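Local structure of surface layer protein (Geobacillus stearothermophilus, 2RA1) at residues Q9-M14 against L67-A72; D36-Y41 against T92-Y97. The protein forms part of the cell-surface S-layer lattice, its N-terminal part, the portion described here, probably attaching the layer to cell-wall sugar polymers. All coordinates share one frame; numbering follows the deposited sequence.

Contact 1: Q9-M14 against L67-A72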
loop_
_atom_site.group_PDB
_atom_site.type_symbol
_atom_site.label_atom_id
_atom_site.label_comp_id
_atom_site.label_asym_id
_atom_site.label_seq_id
_atom_site.Cartn_x
_atom_site.Cartn_y
_atom_site.Cartn_z
ATOM N N GLN A 9 21.982 34.867 -49.961
ATOM C CA GLN A 9 20.721 35.199 -49.316
ATOM C C GLN A 9 19.971 33.991 -48.748
ATOM O O GLN A 9 19.380 34.070 -47.686
ATOM C CB GLN A 9 19.822 36.000 -50.266
ATOM C CG GLN A 9 20.355 37.401 -50.507
ATOM C CD GLN A 9 19.538 38.191 -51.507
ATOM O OE1 GLN A 9 18.838 37.618 -52.349
ATOM N NE2 GLN A 9 19.629 39.518 -51.429
ATOM N N ALA A 10 19.993 32.885 -49.473
ATOM C CA ALA A 10 19.311 31.678 -49.051
ATOM C C ALA A 10 19.939 31.153 -47.757
ATOM O O ALA A 10 19.243 30.674 -46.874
ATOM C CB ALA A 10 19.375 30.634 -50.155
ATOM N N LYS A 11 21.254 31.288 -47.635
ATOM C CA LYS A 11 21.947 30.906 -46.401
ATOM C C LYS A 11 21.555 31.802 -45.246
ATOM O O LYS A 11 21.322 31.336 -44.131
ATOM C CB LYS A 11 23.457 30.930 -46.589
ATOM C CG LYS A 11 23.940 29.875 -47.573
ATOM C CD LYS A 11 25.317 30.191 -48.111
ATOM C CE LYS A 11 26.269 30.619 -47.014
ATOM N NZ LYS A 11 27.648 30.765 -47.565
ATOM N N ALA A 12 21.474 33.096 -45.519
ATOM C CA ALA A 12 21.018 34.042 -44.521
ATOM C C ALA A 12 19.601 33.670 -44.078
ATOM O O ALA A 12 19.266 33.755 -42.899
ATOM C CB ALA A 12 21.063 35.468 -45.089
ATOM N N GLN A 13 18.773 33.234 -45.019
ATOM C CA GLN A 13 17.373 32.936 -44.713
ATOM C C GLN A 13 17.250 31.674 -43.840
ATOM O O GLN A 13 16.364 31.565 -42.997
ATOM C CB GLN A 13 16.627 32.724 -46.017
ATOM C CG GLN A 13 15.171 32.436 -45.873
ATOM C CD GLN A 13 14.345 33.670 -46.041
ATOM O OE1 GLN A 13 14.106 34.405 -45.083
ATOM N NE2 GLN A 13 13.907 33.924 -47.274
ATOM N N MET A 14 18.139 30.713 -44.075
ATOM C CA MET A 14 18.195 29.480 -43.302
ATOM C C MET A 14 18.572 29.768 -41.874
ATOM O O MET A 14 17.917 29.306 -40.943
ATOM C CB MET A 14 19.206 28.533 -43.913
ATOM C CG MET A 14 18.734 27.997 -45.228
ATOM S SD MET A 14 20.012 27.027 -46.037
ATOM C CE MET A 14 19.107 26.507 -47.467
ATOM N N LEU A 67 26.422 23.932 -53.973
ATOM C CA LEU A 67 25.392 23.015 -53.505
ATOM C C LEU A 67 25.761 22.408 -52.150
ATOM O O LEU A 67 24.913 22.260 -51.261
ATOM C CB LEU A 67 25.165 21.921 -54.541
ATOM C CG LEU A 67 24.666 22.446 -55.883
ATOM C CD1 LEU A 67 24.557 21.318 -56.862
ATOM C CD2 LEU A 67 23.321 23.113 -55.681
ATOM N N ALA A 68 27.040 22.081 -52.002
ATOM C CA ALA A 68 27.597 21.602 -50.748
ATOM C C ALA A 68 27.506 22.674 -49.673
ATOM O O ALA A 68 27.142 22.378 -48.531
ATOM C CB ALA A 68 29.047 21.168 -50.945
ATOM N N ASP A 69 27.825 23.920 -50.025
ATOM C CA ASP A 69 27.739 24.992 -49.035
ATOM C C ASP A 69 26.296 25.137 -48.540
ATOM O O ASP A 69 26.033 25.133 -47.340
ATOM C CB ASP A 69 28.229 26.298 -49.644
ATOM C CG ASP A 69 28.297 27.438 -48.639
ATOM O OD1 ASP A 69 28.458 27.179 -47.431
ATOM O OD2 ASP A 69 28.212 28.605 -49.081
ATOM N N LEU A 70 25.372 25.272 -49.491
ATOM C CA LEU A 70 23.942 25.364 -49.221
ATOM C C LEU A 70 23.441 24.206 -48.362
ATOM O O LEU A 70 22.677 24.397 -47.414
ATOM C CB LEU A 70 23.172 25.384 -50.536
ATOM C CG LEU A 70 23.190 26.698 -51.342
ATOM C CD1 LEU A 70 22.638 26.500 -52.745
ATOM C CD2 LEU A 70 22.408 27.758 -50.625
ATOM N N GLN A 71 23.877 23.003 -48.715
ATOM C CA GLN A 71 23.445 21.802 -48.031
ATOM C C GLN A 71 23.943 21.805 -46.591
ATOM O O GLN A 71 23.224 21.424 -45.674
ATOM C CB GLN A 71 23.994 20.566 -48.757
ATOM C CG GLN A 71 23.868 19.290 -47.936
ATOM C CD GLN A 71 24.311 18.048 -48.683
ATOM O OE1 GLN A 71 24.632 18.099 -49.873
ATOM N NE2 GLN A 71 24.335 16.918 -47.980
ATOM N N ALA A 72 25.196 22.213 -46.417
ATOM C CA ALA A 72 25.810 22.277 -45.108
ATOM C C ALA A 72 25.056 23.225 -44.185
ATOM O O ALA A 72 24.868 22.935 -43.011
ATOM C CB ALA A 72 27.265 22.705 -45.230
HETATM O O HOH W 1 28.932 29.187 -45.694
#
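Asp69 and Lys11 meet at one edge of the interface between segments 9-14 and 67-72, two nearly parallel helical segments whose axes approach to 10.1 Å with 12° between their directions. With CG anti to the backbone N (chi1 -175°), the carboxylate of Asp69 swings from the flank of its helix toward the lysine. Lys11 comes across it at about a right angle, its chain bent at chi3 (45°), and forms a salt bridge from NZ to Asp69 OD2 of 2.7 Å. The ammonium uses the syn side of OD2, tilted only slightly from the carboxylate plane. A water closes the link, accepting from Lys11 NZ at 2.8 Å and donating to Asp69 OD1 at 2.7 Å, so that both carboxylate oxygens are engaged and the ammonium group has two partners here. One residue on, Leu70 turns its CD2 methyl inward, where it lies 4.0 Å from Lys11 CG and 4.2 Å from Ala10 CB; the aliphatic root of the lysine thus belongs to the apolar layer while its ammonium serves the polar edge. Met14, extended beyond CG, brings SD to 4.0 Å from Leu70 O, a van der Waals approach. Helix 34-58 packs against both helices, 3-28 and 63-77, a three-helix arrangement consistent with the triple coiled-coil described for SbsC: Ala10 rests on Ala51, Met14 on Tyr48 and Leu67 on Val55.

Contact 2: D36-Y41 against T92-Y97; sequences DVYAAY and TYIDAY
Tyr38 and Tyr41 each turn one ring face to Ile94, whose CD1 methyl stands 4.3 Å above the Tyr38 plane and 3.9 Å above that of Tyr41, in both cases displaced toward the rim. Over Tyr41, Ile94 CD1 makes a CH-pi contact, 4.2 Å from the ring centroid and 23° off the normal, with Tyr41 CG its nearest atom. The other branch, Ile94 CG2, meets the phenol end of Tyr38, 3.5 Å from Tyr38 CZ. Tyr38 OH is hydrogen-bonded to Asn98 ND2, one turn beyond Ile94, which ties the phenol to the opposite helix. Ile94 divides its branches in this way because CG1 lies anti to the carbonyl carbon (chi1 -71°) and CG2 anti to the backbone N. Segments 36-41 and 92-97, of helices 34-58 and 89-115, run roughly antiparallel (154°), their axes 10.9 Å apart at closest approach; the contact packs the second helix of the chain's helical N-terminal region against helix 89-115. The side chains of Val37 and Ile94 pass one another head to tail, Val37 CG1 packing 3.7 Å from Ile94 CG1. Val37 CG1 also touches the Tyr93 ring obliquely, 4.2 Å from Tyr93 CD2. Tyr93 also stacks on Tyr21 of helix 3-28, and Val37 leans on Thr20 of that helix; Tyr41 also packs against Phe79, Val90 and Ala91.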
loop_
_atom_site.group_PDB
_atom_site.type_symbol
_atom_site.label_atom_id
_atom_site.label_comp_id
_atom_site.label_asym_id
_atom_site.label_seq_id
_atom_site.Cartn_x
_atom_site.Cartn_y
_atom_site.Cartn_z
ATOM N N ASP A 36 5.069 31.038 -36.172
ATOM C CA ASP A 36 6.068 31.914 -36.770
ATOM C C ASP A 36 7.316 31.106 -37.129
ATOM O O ASP A 36 7.938 31.317 -38.183
ATOM C CB ASP A 36 6.431 33.051 -35.823
ATOM C CG ASP A 36 5.305 34.052 -35.657
ATOM O OD1 ASP A 36 5.242 34.705 -34.591
ATOM O OD2 ASP A 36 4.476 34.181 -36.593
ATOM N N VAL A 37 7.660 30.164 -36.247
ATOM C CA VAL A 37 8.764 29.259 -36.478
ATOM C C VAL A 37 8.469 28.322 -37.650
ATOM O O VAL A 37 9.358 28.030 -38.442
ATOM C CB VAL A 37 9.118 28.448 -35.210
ATOM C CG1 VAL A 37 10.267 27.486 -35.488
ATOM C CG2 VAL A 37 9.467 29.387 -34.053
ATOM N N TYR A 38 7.230 27.863 -37.791
ATOM C CA TYR A 38 6.887 27.051 -38.959
ATOM C C TYR A 38 6.984 27.887 -40.218
ATOM O O TYR A 38 7.568 27.459 -41.206
ATOM C CB TYR A 38 5.487 26.473 -38.855
ATOM C CG TYR A 38 5.412 25.124 -38.192
ATOM C CD1 TYR A 38 4.879 24.982 -36.916
ATOM C CD2 TYR A 38 5.859 23.986 -38.849
ATOM C CE1 TYR A 38 4.792 23.731 -36.311
ATOM C CE2 TYR A 38 5.779 22.751 -38.261
ATOM C CZ TYR A 38 5.249 22.622 -36.991
ATOM O OH TYR A 38 5.188 21.379 -36.412
ATOM N N ALA A 39 6.435 29.094 -40.173
ATOM C CA ALA A 39 6.550 30.000 -41.306
ATOM C C ALA A 39 8.010 30.201 -41.740
ATOM O O ALA A 39 8.338 30.035 -42.914
ATOM C CB ALA A 39 5.863 31.353 -41.009
ATOM N N ALA A 40 8.881 30.561 -40.797
ATOM C CA ALA A 40 10.319 30.703 -41.084
ATOM C C ALA A 40 10.925 29.400 -41.604
ATOM O O ALA A 40 11.798 29.412 -42.477
ATOM C CB ALA A 40 11.092 31.199 -39.837
ATOM N N TYR A 41 10.454 28.278 -41.059
ATOM C CA TYR A 41 10.914 26.960 -41.468
ATOM C C TYR A 41 10.617 26.760 -42.951
ATOM O O TYR A 41 11.467 26.302 -43.715
ATOM C CB TYR A 41 10.221 25.893 -40.625
ATOM C CG TYR A 41 10.671 24.458 -40.850
ATOM C CD1 TYR A 41 11.993 24.074 -40.648
ATOM C CD2 TYR A 41 9.758 23.480 -41.220
ATOM C CE1 TYR A 41 12.402 22.746 -40.847
ATOM C CE2 TYR A 41 10.146 22.159 -41.414
ATOM C CZ TYR A 41 11.468 21.792 -41.230
ATOM O OH TYR A 41 11.836 20.469 -41.411
ATOM N N THR A 92 14.596 20.219 -34.916
ATOM C CA THR A 92 14.657 19.628 -33.586
ATOM C C THR A 92 13.918 20.461 -32.539
ATOM O O THR A 92 13.275 19.911 -31.638
ATOM C CB THR A 92 16.101 19.379 -33.097
ATOM O OG1 THR A 92 16.849 20.608 -33.102
ATOM C CG2 THR A 92 16.782 18.289 -33.938
ATOM N N TYR A 93 14.038 21.782 -32.660
ATOM C CA TYR A 93 13.312 22.710 -31.813
ATOM C C TYR A 93 11.810 22.554 -31.988
ATOM O O TYR A 93 11.078 22.470 -31.003
ATOM C CB TYR A 93 13.670 24.166 -32.115
ATOM C CG TYR A 93 12.736 25.108 -31.386
ATOM C CD1 TYR A 93 13.029 25.533 -30.099
ATOM C CD2 TYR A 93 11.545 25.522 -31.959
ATOM C CE1 TYR A 93 12.187 26.366 -29.419
ATOM C CE2 TYR A 93 10.678 26.362 -31.276
ATOM C CZ TYR A 93 11.002 26.775 -30.003
ATOM O OH TYR A 93 10.162 27.600 -29.291
ATOM N N ILE A 94 11.353 22.530 -33.241
ATOM C CA ILE A 94 9.929 22.369 -33.498
ATOM C C ILE A 94 9.403 21.110 -32.816
ATOM O O ILE A 94 8.426 21.171 -32.068
ATOM C CB ILE A 94 9.588 22.381 -35.001
ATOM C CG1 ILE A 94 9.758 23.797 -35.560
ATOM C CG2 ILE A 94 8.143 21.934 -35.238
ATOM C CD1 ILE A 94 9.785 23.863 -37.087
ATOM N N ASP A 95 10.076 19.985 -33.058
ATOM C CA ASP A 95 9.698 18.684 -32.492
ATOM C C ASP A 95 9.667 18.662 -30.976
ATOM O O ASP A 95 8.828 18.000 -30.383
ATOM C CB ASP A 95 10.669 17.596 -32.961
ATOM C CG ASP A 95 10.536 17.287 -34.445
ATOM O OD1 ASP A 95 9.642 17.849 -35.127
ATOM O OD2 ASP A 95 11.337 16.463 -34.926
ATOM N N ALA A 96 10.608 19.368 -30.361
ATOM C CA ALA A 96 10.715 19.422 -28.912
ATOM C C ALA A 96 9.677 20.365 -28.327
ATOM O O ALA A 96 9.088 20.086 -27.279
ATOM C CB ALA A 96 12.112 19.858 -28.509
ATOM N N TYR A 97 9.458 21.490 -29.000
ATOM C CA TYR A 97 8.439 22.411 -28.547
ATOM C C TYR A 97 7.059 21.754 -28.640
ATOM O O TYR A 97 6.242 21.881 -27.737
ATOM C CB TYR A 97 8.465 23.724 -29.341
ATOM C CG TYR A 97 7.467 24.724 -28.821
ATOM C CD1 TYR A 97 7.821 25.627 -27.830
ATOM C CD2 TYR A 97 6.159 24.750 -29.300
ATOM C CE1 TYR A 97 6.894 26.540 -27.330
ATOM C CE2 TYR A 97 5.232 25.663 -28.813
ATOM C CZ TYR A 97 5.610 26.552 -27.822
ATOM O OH TYR A 97 4.702 27.467 -27.322
#

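Overall arrangement
Both contacts belong to the helical N-terminal part of the chain and are linked through helices 3-28 and 34-58, although their centres lie about 18 Å apart and they do not touch. Contact 1 pairs nearly parallel segments of helices 3-28 and 63-77, with helix 34-58 as their third partner; contact 2 uses helix 34-58 directly, against a roughly antiparallel segment of helix 89-115. Each has a buried apolar centre. In contact 1 alanine, leucine, methionine and the lysine chain meet there and a water-assisted ion pair borders it, whereas contact 2 is aromatic and aliphatic, the hydroxyl of Tyr38 being hydrogen-bonded to Asn98, just beyond segment 92-97. Their segments alternate along the sequence.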